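Local coordinates for protein galactokinase (Bifidobacterium longum subsp. infantis ATCC 15697 = JCM 1222 = DSM 20088, PDB 6TEQ) that probably phosphorylates galactose at the expense of ATP, as a GHMP-family galactokinase, and is seen here holding 2-deoxy-2-fluoro-galactose in its sugar pocket, at residues 220-224 against 313-317; 231-235 against 380-386. The contacts are given in a common frame with arbitrary orientation. Residue numbers count along the deposited sequence, not the author numbering.

Contact 1 of 2, residues 220-224 against 313-317; sequences QQEFD and FVRAF
Residues 220-222 are extended, the end of strand 218-222; after them Phe223 and Asp224 continue as loop. Residues 313-317 form a turn late in helix 294-318, closed by Phe317 N to Phe313 O at 2.9 Å. The CA atoms of Gln221 and Val314 lie 7.3 Å apart, those of Phe223 and Phe317 7.8 Å. No direct hydrogen bond crosses; a water gives one to Gln221 OE1 and one to Val314 O, both 2.8 Å. Gln221 OE1 also sits 3.4 Å from Val314 CG1, while its NE2 is hydrogen-bonded to Ser219 OG. Helix 294-318 packs here beside edge strand 218-222 of the larger mixed sheet of this GHMP kinase, Phe313 and Val314 also reaching Leu56 of strand 54-70. The rings of Phe223 and Phe317, both chi1 t, meet obliquely, centroids 4.7 Å apart and planes at 36°, with Phe223 CD1 over one face of Phe317, 3.6 Å from its CE2. Glu222 O is 3.8 Å from Phe317 CD2. Phe223 CE1 approaches the edge of Phe313 at CZ, 4.4 Å; Phe313 also meets Phe329.

Contact 2 of 2, residues 231-235 against 380-386; sequences ELLVV and GQGHEIA
Residues 231-235 of strand 230-236 begin with Glu231, whose side chain, chi1 and chi2 both t, reaches across to the start of helix 382-396. Its OE1 accepts hydrogen bonds from Gly380 N at 2.9 Å and Gly382 N at 3.0 Å. Its OE2 takes a hydrogen bond from a water at 2.9 Å; that water accepts one from His383 N, 2.9 Å, and is 2.9 Å from His383 ND1. Gly380 has phi 96°, which by itself favours glycine; a CB on Gly382 would clash, 2.0 Å from Glu231 OE2, so the carboxylate comes this close only because Gly382 has no side chain. Leu232 points away, and Leu233 turns back to the helix: its CA is 5.3 Å from that of Gly382, and with chi1 t and chi2 p it sets CD2 3.5 Å from Ile385 CG2 and CD1 4.1 Å from Ala386 CB. Val234 again faces the other side of the sheet. Val235 closes the row, CG2 4.4 Å from Ala386 CB. The axes of strand 231-235 and helix 382-386 approach to 8.9 Å and cross at -29°, the helix lying on one face of a largely antiparallel sheet, the two-layer alpha+beta packing of the GHMP C-terminal domain. A carboxylate thus gathers a loop amide, Gly380 N, and the first helical amide, Gly382 N, where its negative charge suits the positive end of the helix dipole.

Contact 2 sets a helix on a strand; contact 1 sets one against the end of a strand and the loop that follows. Strands 218-222 and 230-236 are successive in the chain, yet contact 1 lies on the larger, branched mixed sheet and contact 2 on the smaller sheet of the C-terminal part. Their centres are 20 Å apart. Each is partly buried, with an apolar inner part and a wetter outer part. In contact 1 the inner part is aromatic and the polar link is entirely through water; in contact 2 it is aliphatic, and a bridging water, between Glu231 OE2 and His383 N, accompanies direct hydrogen bonds from backbone amides to a carboxylate. Leu43 touches Phe223 and also Leu232, on the face of strand 230-236 turned away from helix 382-396.

Contact 1 of 2, residues 220-224 against 313-317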
ATOM      1  N   GLN A 220     -11.681  -9.515  -8.357  1.00 14.48           N
ATOM      2  CA  GLN A 220     -10.366 -10.177  -8.433  1.00 11.11           C
ATOM      3  C   GLN A 220     -10.022 -10.347  -9.914  1.00 13.90           C
ATOM      4  O   GLN A 220     -10.802 -11.003 -10.655  1.00 16.94           O
ATOM      5  CB  GLN A 220     -10.386 -11.515  -7.727  1.00 12.71           C
ATOM      6  CG  GLN A 220     -10.682 -11.409  -6.244  1.00 12.15           C
ATOM      7  CD  GLN A 220      -9.635 -10.777  -5.390  1.00 14.07           C
ATOM      8  OE1 GLN A 220      -8.507 -10.713  -5.816  1.00 16.09           O
ATOM      9  NE2 GLN A 220     -10.012 -10.374  -4.166  1.00 16.24           N
ATOM     10  N   GLN A 221      -8.930  -9.738 -10.371  1.00 11.82           N
ATOM     11  CA  GLN A 221      -8.535  -9.762 -11.779  1.00 12.37           C
ATOM     12  C   GLN A 221      -7.343 -10.718 -11.894  1.00 12.44           C
ATOM     13  O   GLN A 221      -6.393 -10.647 -11.087  1.00 12.81           O
ATOM     14  CB  GLN A 221      -8.132  -8.365 -12.226  1.00 12.19           C
ATOM     15  CG  GLN A 221      -9.286  -7.404 -12.253  1.00 13.64           C
ATOM     16  CD  GLN A 221     -10.260  -7.831 -13.317  1.00 15.68           C
ATOM     17  OE1 GLN A 221      -9.885  -8.277 -14.396  1.00 16.81           O
ATOM     18  NE2 GLN A 221     -11.541  -7.549 -13.071  1.00 18.28           N
ATOM     19  N   GLU A 222      -7.397 -11.596 -12.873  0.50 14.31           N
ATOM     20  CA  GLU A 222      -6.289 -12.532 -13.174  0.50 15.32           C
ATOM     21  C   GLU A 222      -5.003 -11.714 -13.263  0.50 13.81           C
ATOM     22  O   GLU A 222      -4.996 -10.664 -13.945  0.50 11.56           O
ATOM     23  CB  GLU A 222      -6.592 -13.304 -14.463  0.50 18.22           C
ATOM     24  CG  GLU A 222      -7.761 -14.296 -14.367  0.50 23.34           C
ATOM     25  CD  GLU A 222      -7.374 -15.635 -13.752  0.50 30.08           C
ATOM     26  OE1 GLU A 222      -6.270 -15.692 -13.233  0.50 31.35           O
ATOM     27  OE2 GLU A 222      -8.172 -16.626 -13.813  0.50 35.00           O
ATOM     28  N   PHE A 223      -3.949 -12.142 -12.574  1.00 15.08           N
ATOM     29  CA  PHE A 223      -2.637 -11.497 -12.680  1.00 14.35           C
ATOM     30  C   PHE A 223      -1.570 -12.576 -12.589  1.00 17.21           C
ATOM     31  O   PHE A 223      -0.832 -12.648 -11.601  1.00 17.21           O
ATOM     32  CB  PHE A 223      -2.471 -10.354 -11.672  1.00 13.88           C
ATOM     33  CG  PHE A 223      -1.324  -9.470 -12.061  1.00 13.33           C
ATOM     34  CD1 PHE A 223      -1.382  -8.659 -13.165  1.00 15.38           C
ATOM     35  CD2 PHE A 223      -0.148  -9.481 -11.303  1.00 12.90           C
ATOM     36  CE1 PHE A 223      -0.291  -7.860 -13.495  1.00 16.22           C
ATOM     37  CE2 PHE A 223       0.917  -8.684 -11.635  1.00 15.96           C
ATOM     38  CZ  PHE A 223       0.860  -7.925 -12.757  1.00 14.69           C
ATOM     39  N   ASP A 224      -1.554 -13.435 -13.583  1.00 15.66           N
ATOM     40  CA  ASP A 224      -0.647 -14.597 -13.580  1.00 16.42           C
ATOM     41  C   ASP A 224       0.536 -14.211 -14.476  1.00 14.85           C
ATOM     42  O   ASP A 224       0.426 -14.318 -15.692  1.00 16.76           O
ATOM     43  CB  ASP A 224      -1.359 -15.837 -14.071  1.00 18.79           C
ATOM     44  CG  ASP A 224      -0.464 -17.036 -14.182  1.00 22.74           C
ATOM     45  OD1 ASP A 224       0.760 -16.919 -13.863  1.00 23.34           O
ATOM     46  OD2 ASP A 224      -1.037 -18.103 -14.477  1.00 24.52           O
ATOM     47  N   PHE A 313      -6.045  -0.860 -18.238  1.00 11.91           N
ATOM     48  CA  PHE A 313      -5.080  -1.867 -17.872  1.00 11.07           C
ATOM     49  C   PHE A 313      -5.786  -3.206 -17.680  1.00 10.33           C
ATOM     50  O   PHE A 313      -5.228  -4.229 -18.040  1.00 11.08           O
ATOM     51  CB  PHE A 313      -4.301  -1.408 -16.631  1.00 11.17           C
ATOM     52  CG  PHE A 313      -3.197  -2.356 -16.298  1.00 12.36           C
ATOM     53  CD1 PHE A 313      -1.905  -2.152 -16.734  1.00 11.87           C
ATOM     54  CD2 PHE A 313      -3.451  -3.451 -15.518  1.00 12.72           C
ATOM     55  CE1 PHE A 313      -0.876  -3.014 -16.391  1.00 11.57           C
ATOM     56  CE2 PHE A 313      -2.434  -4.340 -15.222  1.00 12.32           C
ATOM     57  CZ  PHE A 313      -1.154  -4.132 -15.667  1.00 12.83           C
ATOM     58  N   VAL A 314      -6.892  -3.213 -16.909  1.00 11.42           N
ATOM     59  CA  VAL A 314      -7.632  -4.456 -16.650  1.00 12.23           C
ATOM     60  C   VAL A 314      -7.962  -5.092 -18.013  1.00 10.98           C
ATOM     61  O   VAL A 314      -7.826  -6.307 -18.160  1.00 12.81           O
ATOM     62  CB  VAL A 314      -8.863  -4.109 -15.787  1.00 14.25           C
ATOM     63  CG1 VAL A 314      -9.872  -5.194 -15.781  1.00 18.06           C
ATOM     64  CG2 VAL A 314      -8.402  -3.758 -14.354  1.00 13.46           C
ATOM     65  N   ARG A 315      -8.352  -4.311 -18.984  1.00 12.13           N
ATOM     66  CA  ARG A 315      -8.707  -4.847 -20.310  1.00 12.56           C
ATOM     67  C   ARG A 315      -7.431  -5.348 -21.023  1.00 11.81           C
ATOM     68  O   ARG A 315      -7.421  -6.507 -21.512  1.00 13.83           O
ATOM     69  CB  ARG A 315      -9.378  -3.769 -21.143  1.00 14.12           C
ATOM     70  CG  ARG A 315      -9.634  -4.238 -22.566  1.00 18.42           C
ATOM     71  CD  ARG A 315     -10.161  -3.117 -23.385  1.00 19.29           C
ATOM     72  NE  ARG A 315     -11.535  -2.844 -23.039  1.00 20.54           N
ATOM     73  CZ  ARG A 315     -12.268  -1.908 -23.631  1.00 25.92           C
ATOM     74  NH1 ARG A 315     -11.763  -1.161 -24.625  1.00 30.48           N
ATOM     75  NH2 ARG A 315     -13.515  -1.767 -23.225  1.00 32.34           N
ATOM     76  N   ALA A 316      -6.359  -4.562 -20.994  1.00 12.68           N
ATOM     77  CA  ALA A 316      -5.114  -4.922 -21.719  1.00 13.36           C
ATOM     78  C   ALA A 316      -4.562  -6.220 -21.170  1.00 13.31           C
ATOM     79  O   ALA A 316      -4.166  -7.109 -21.904  1.00 14.15           O
ATOM     80  CB  ALA A 316      -4.078  -3.837 -21.664  1.00 13.52           C
ATOM     81  N   PHE A 317      -4.474  -6.315 -19.839  1.00 11.50           N
ATOM     82  CA  PHE A 317      -3.862  -7.515 -19.261  1.00 12.96           C
ATOM     83  C   PHE A 317      -4.727  -8.738 -19.544  1.00 11.70           C
ATOM     84  O   PHE A 317      -4.191  -9.819 -19.830  1.00 14.68           O
ATOM     85  CB  PHE A 317      -3.556  -7.317 -17.771  1.00 15.05           C
ATOM     86  CG  PHE A 317      -2.440  -8.180 -17.297  1.00 14.44           C
ATOM     87  CD1 PHE A 317      -1.126  -7.786 -17.496  1.00 16.78           C
ATOM     88  CD2 PHE A 317      -2.699  -9.416 -16.730  1.00 14.37           C
ATOM     89  CE1 PHE A 317      -0.089  -8.620 -17.099  1.00 15.30           C
ATOM     90  CE2 PHE A 317      -1.677 -10.264 -16.379  1.00 16.08           C
ATOM     91  CZ  PHE A 317      -0.375  -9.876 -16.593  1.00 16.33           C
TER
HETATM   92  O   HOH W   1      -7.531  -7.906 -15.931  1.00 14.34           O

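Contact 2 of 2, residues 231-235 against 380-386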
ATOM      1  N   GLU A 231       7.804 -11.077 -15.536  0.50 14.22           N
ATOM      2  CA  GLU A 231       8.366 -10.901 -14.183  0.50 13.30           C
ATOM      3  C   GLU A 231       8.062  -9.452 -13.803  0.50 12.57           C
ATOM      4  O   GLU A 231       8.279  -8.547 -14.637  0.50 13.24           O
ATOM      5  CB  GLU A 231       9.853 -11.307 -14.209  0.50 13.10           C
ATOM      6  CG  GLU A 231      10.728 -10.697 -13.118  0.50 12.84           C
ATOM      7  CD  GLU A 231      12.186 -11.137 -13.176  0.50 13.13           C
ATOM      8  OE1 GLU A 231      12.646 -11.626 -14.256  0.50 15.13           O
ATOM      9  OE2 GLU A 231      12.874 -10.964 -12.158  0.50 13.61           O
ATOM     10  N   LEU A 232       7.540  -9.240 -12.600  1.00 12.35           N
ATOM     11  CA  LEU A 232       7.283  -7.870 -12.131  1.00 11.09           C
ATOM     12  C   LEU A 232       8.501  -7.493 -11.310  1.00 11.57           C
ATOM     13  O   LEU A 232       8.649  -8.002 -10.199  1.00 13.36           O
ATOM     14  CB  LEU A 232       6.013  -7.793 -11.304  1.00 11.86           C
ATOM     15  CG  LEU A 232       5.673  -6.388 -10.863  1.00 13.95           C
ATOM     16  CD1 LEU A 232       5.229  -5.536 -12.012  1.00 13.74           C
ATOM     17  CD2 LEU A 232       4.605  -6.472  -9.787  1.00 17.26           C
ATOM     18  N   LEU A 233       9.351  -6.653 -11.881  1.00 11.13           N
ATOM     19  CA  LEU A 233      10.541  -6.153 -11.175  1.00 13.34           C
ATOM     20  C   LEU A 233      10.041  -5.094 -10.197  1.00 13.07           C
ATOM     21  O   LEU A 233       9.329  -4.195 -10.610  1.00 13.36           O
ATOM     22  CB  LEU A 233      11.552  -5.572 -12.169  1.00 14.11           C
ATOM     23  CG  LEU A 233      12.773  -4.901 -11.515  1.00 16.93           C
ATOM     24  CD1 LEU A 233      13.528  -5.896 -10.674  1.00 17.90           C
ATOM     25  CD2 LEU A 233      13.701  -4.311 -12.549  1.00 17.46           C
ATOM     26  N   VAL A 234      10.496  -5.164  -8.956  1.00 13.55           N
ATOM     27  CA  VAL A 234      10.216  -4.116  -7.956  1.00 13.49           C
ATOM     28  C   VAL A 234      11.558  -3.634  -7.395  1.00 11.85           C
ATOM     29  O   VAL A 234      12.332  -4.507  -6.984  1.00 11.82           O
ATOM     30  CB  VAL A 234       9.298  -4.644  -6.855  1.00 14.53           C
ATOM     31  CG1 VAL A 234       9.127  -3.569  -5.761  1.00 14.41           C
ATOM     32  CG2 VAL A 234       7.999  -5.096  -7.436  1.00 14.02           C
ATOM     33  N   VAL A 235      11.831  -2.325  -7.492  1.00 11.32           N
ATOM     34  CA  VAL A 235      13.101  -1.774  -7.025  1.00 13.21           C
ATOM     35  C   VAL A 235      12.780  -0.681  -6.043  1.00 12.18           C
ATOM     36  O   VAL A 235      12.144   0.316  -6.417  1.00 12.08           O
ATOM     37  CB  VAL A 235      13.976  -1.255  -8.195  1.00 13.26           C
ATOM     38  CG1 VAL A 235      15.213  -0.527  -7.648  1.00 13.67           C
ATOM     39  CG2 VAL A 235      14.334  -2.381  -9.135  1.00 14.27           C
ATOM     40  N   GLY A 380      13.100 -13.524 -16.441  1.00 16.50           N
ATOM     41  CA  GLY A 380      14.551 -13.762 -16.481  1.00 16.84           C
ATOM     42  C   GLY A 380      15.303 -12.443 -16.637  1.00 17.66           C
ATOM     43  O   GLY A 380      16.505 -12.484 -16.512  1.00 20.64           O
ATOM     44  N   GLN A 381      14.620 -11.301 -16.797  1.00 14.55           N
ATOM     45  CA  GLN A 381      15.307 -10.002 -17.048  1.00 16.27           C
ATOM     46  C   GLN A 381      15.364  -9.103 -15.793  1.00 15.38           C
ATOM     47  O   GLN A 381      16.006  -8.043 -15.854  1.00 13.86           O
ATOM     48  CB  GLN A 381      14.662  -9.214 -18.186  1.00 19.07           C
ATOM     49  CG  GLN A 381      14.619  -9.972 -19.496  1.00 21.07           C
ATOM     50  CD  GLN A 381      15.986 -10.447 -19.863  1.00 22.89           C
ATOM     51  OE1 GLN A 381      16.249 -11.640 -19.888  1.00 25.07           O
ATOM     52  NE2 GLN A 381      16.895  -9.497 -20.025  1.00 38.02           N
ATOM     53  N   GLY A 382      14.654  -9.432 -14.718  1.00 14.77           N
ATOM     54  CA  GLY A 382      14.581  -8.550 -13.546  1.00 16.36           C
ATOM     55  C   GLY A 382      15.941  -8.266 -12.946  1.00 13.10           C
ATOM     56  O   GLY A 382      16.228  -7.106 -12.652  1.00 15.10           O
ATOM     57  N   HIS A 383      16.791  -9.290 -12.799  1.00 15.14           N
ATOM     58  CA  HIS A 383      18.113  -9.088 -12.139  1.00 16.43           C
ATOM     59  C   HIS A 383      18.943  -8.162 -12.992  1.00 15.39           C
ATOM     60  O   HIS A 383      19.544  -7.242 -12.443  1.00 17.03           O
ATOM     61  CB  HIS A 383      18.862 -10.384 -11.898  1.00 18.28           C
ATOM     62  CG  HIS A 383      18.488 -11.030 -10.613  1.00 23.36           C
ATOM     63  ND1 HIS A 383      17.176 -11.449 -10.356  1.00 25.05           N
ATOM     64  CD2 HIS A 383      19.215 -11.264  -9.498  1.00 25.60           C
ATOM     65  CE1 HIS A 383      17.127 -11.939  -9.127  1.00 25.65           C
ATOM     66  NE2 HIS A 383      18.374 -11.834  -8.587  1.00 28.03           N
ATOM     67  N   GLU A 384      18.960  -8.386 -14.299  1.00 14.92           N
ATOM     68  CA  GLU A 384      19.801  -7.557 -15.200  1.00 16.51           C
ATOM     69  C   GLU A 384      19.362  -6.113 -15.112  1.00 13.57           C
ATOM     70  O   GLU A 384      20.228  -5.236 -15.030  1.00 15.30           O
ATOM     71  CB  GLU A 384      19.579  -7.972 -16.649  1.00 19.25           C
ATOM     72  CG  GLU A 384      20.372  -7.160 -17.662  1.00 29.67           C
ATOM     73  CD  GLU A 384      20.733  -8.064 -18.832  0.80 32.28           C
ATOM     74  OE1 GLU A 384      19.950  -8.047 -19.785  0.70 41.08           O
ATOM     75  OE2 GLU A 384      21.721  -8.887 -18.714  0.70 31.15           O
ATOM     76  N   ILE A 385      18.045  -5.865 -15.133  1.00 12.92           N
ATOM     77  CA  ILE A 385      17.541  -4.471 -15.138  1.00 11.97           C
ATOM     78  C   ILE A 385      17.793  -3.840 -13.767  1.00 12.47           C
ATOM     79  O   ILE A 385      18.207  -2.679 -13.714  1.00 14.99           O
ATOM     80  CB  ILE A 385      16.079  -4.427 -15.566  1.00 12.86           C
ATOM     81  CG1 ILE A 385      15.939  -4.833 -17.042  1.00 14.39           C
ATOM     82  CG2 ILE A 385      15.487  -3.026 -15.318  1.00 14.03           C
ATOM     83  CD1 ILE A 385      14.517  -5.088 -17.477  1.00 16.72           C
ATOM     84  N   ALA A 386      17.582  -4.568 -12.692  1.00 14.19           N
ATOM     85  CA  ALA A 386      17.906  -4.078 -11.325  1.00 13.79           C
ATOM     86  C   ALA A 386      19.376  -3.692 -11.241  1.00 12.78           C
ATOM     87  O   ALA A 386      19.704  -2.648 -10.717  1.00 14.50           O
ATOM     88  CB  ALA A 386      17.537  -5.116 -10.316  1.00 15.30           C
TER
HETATM   89  O   HOH W   2      15.543 -11.926 -12.747  1.00 29.67           O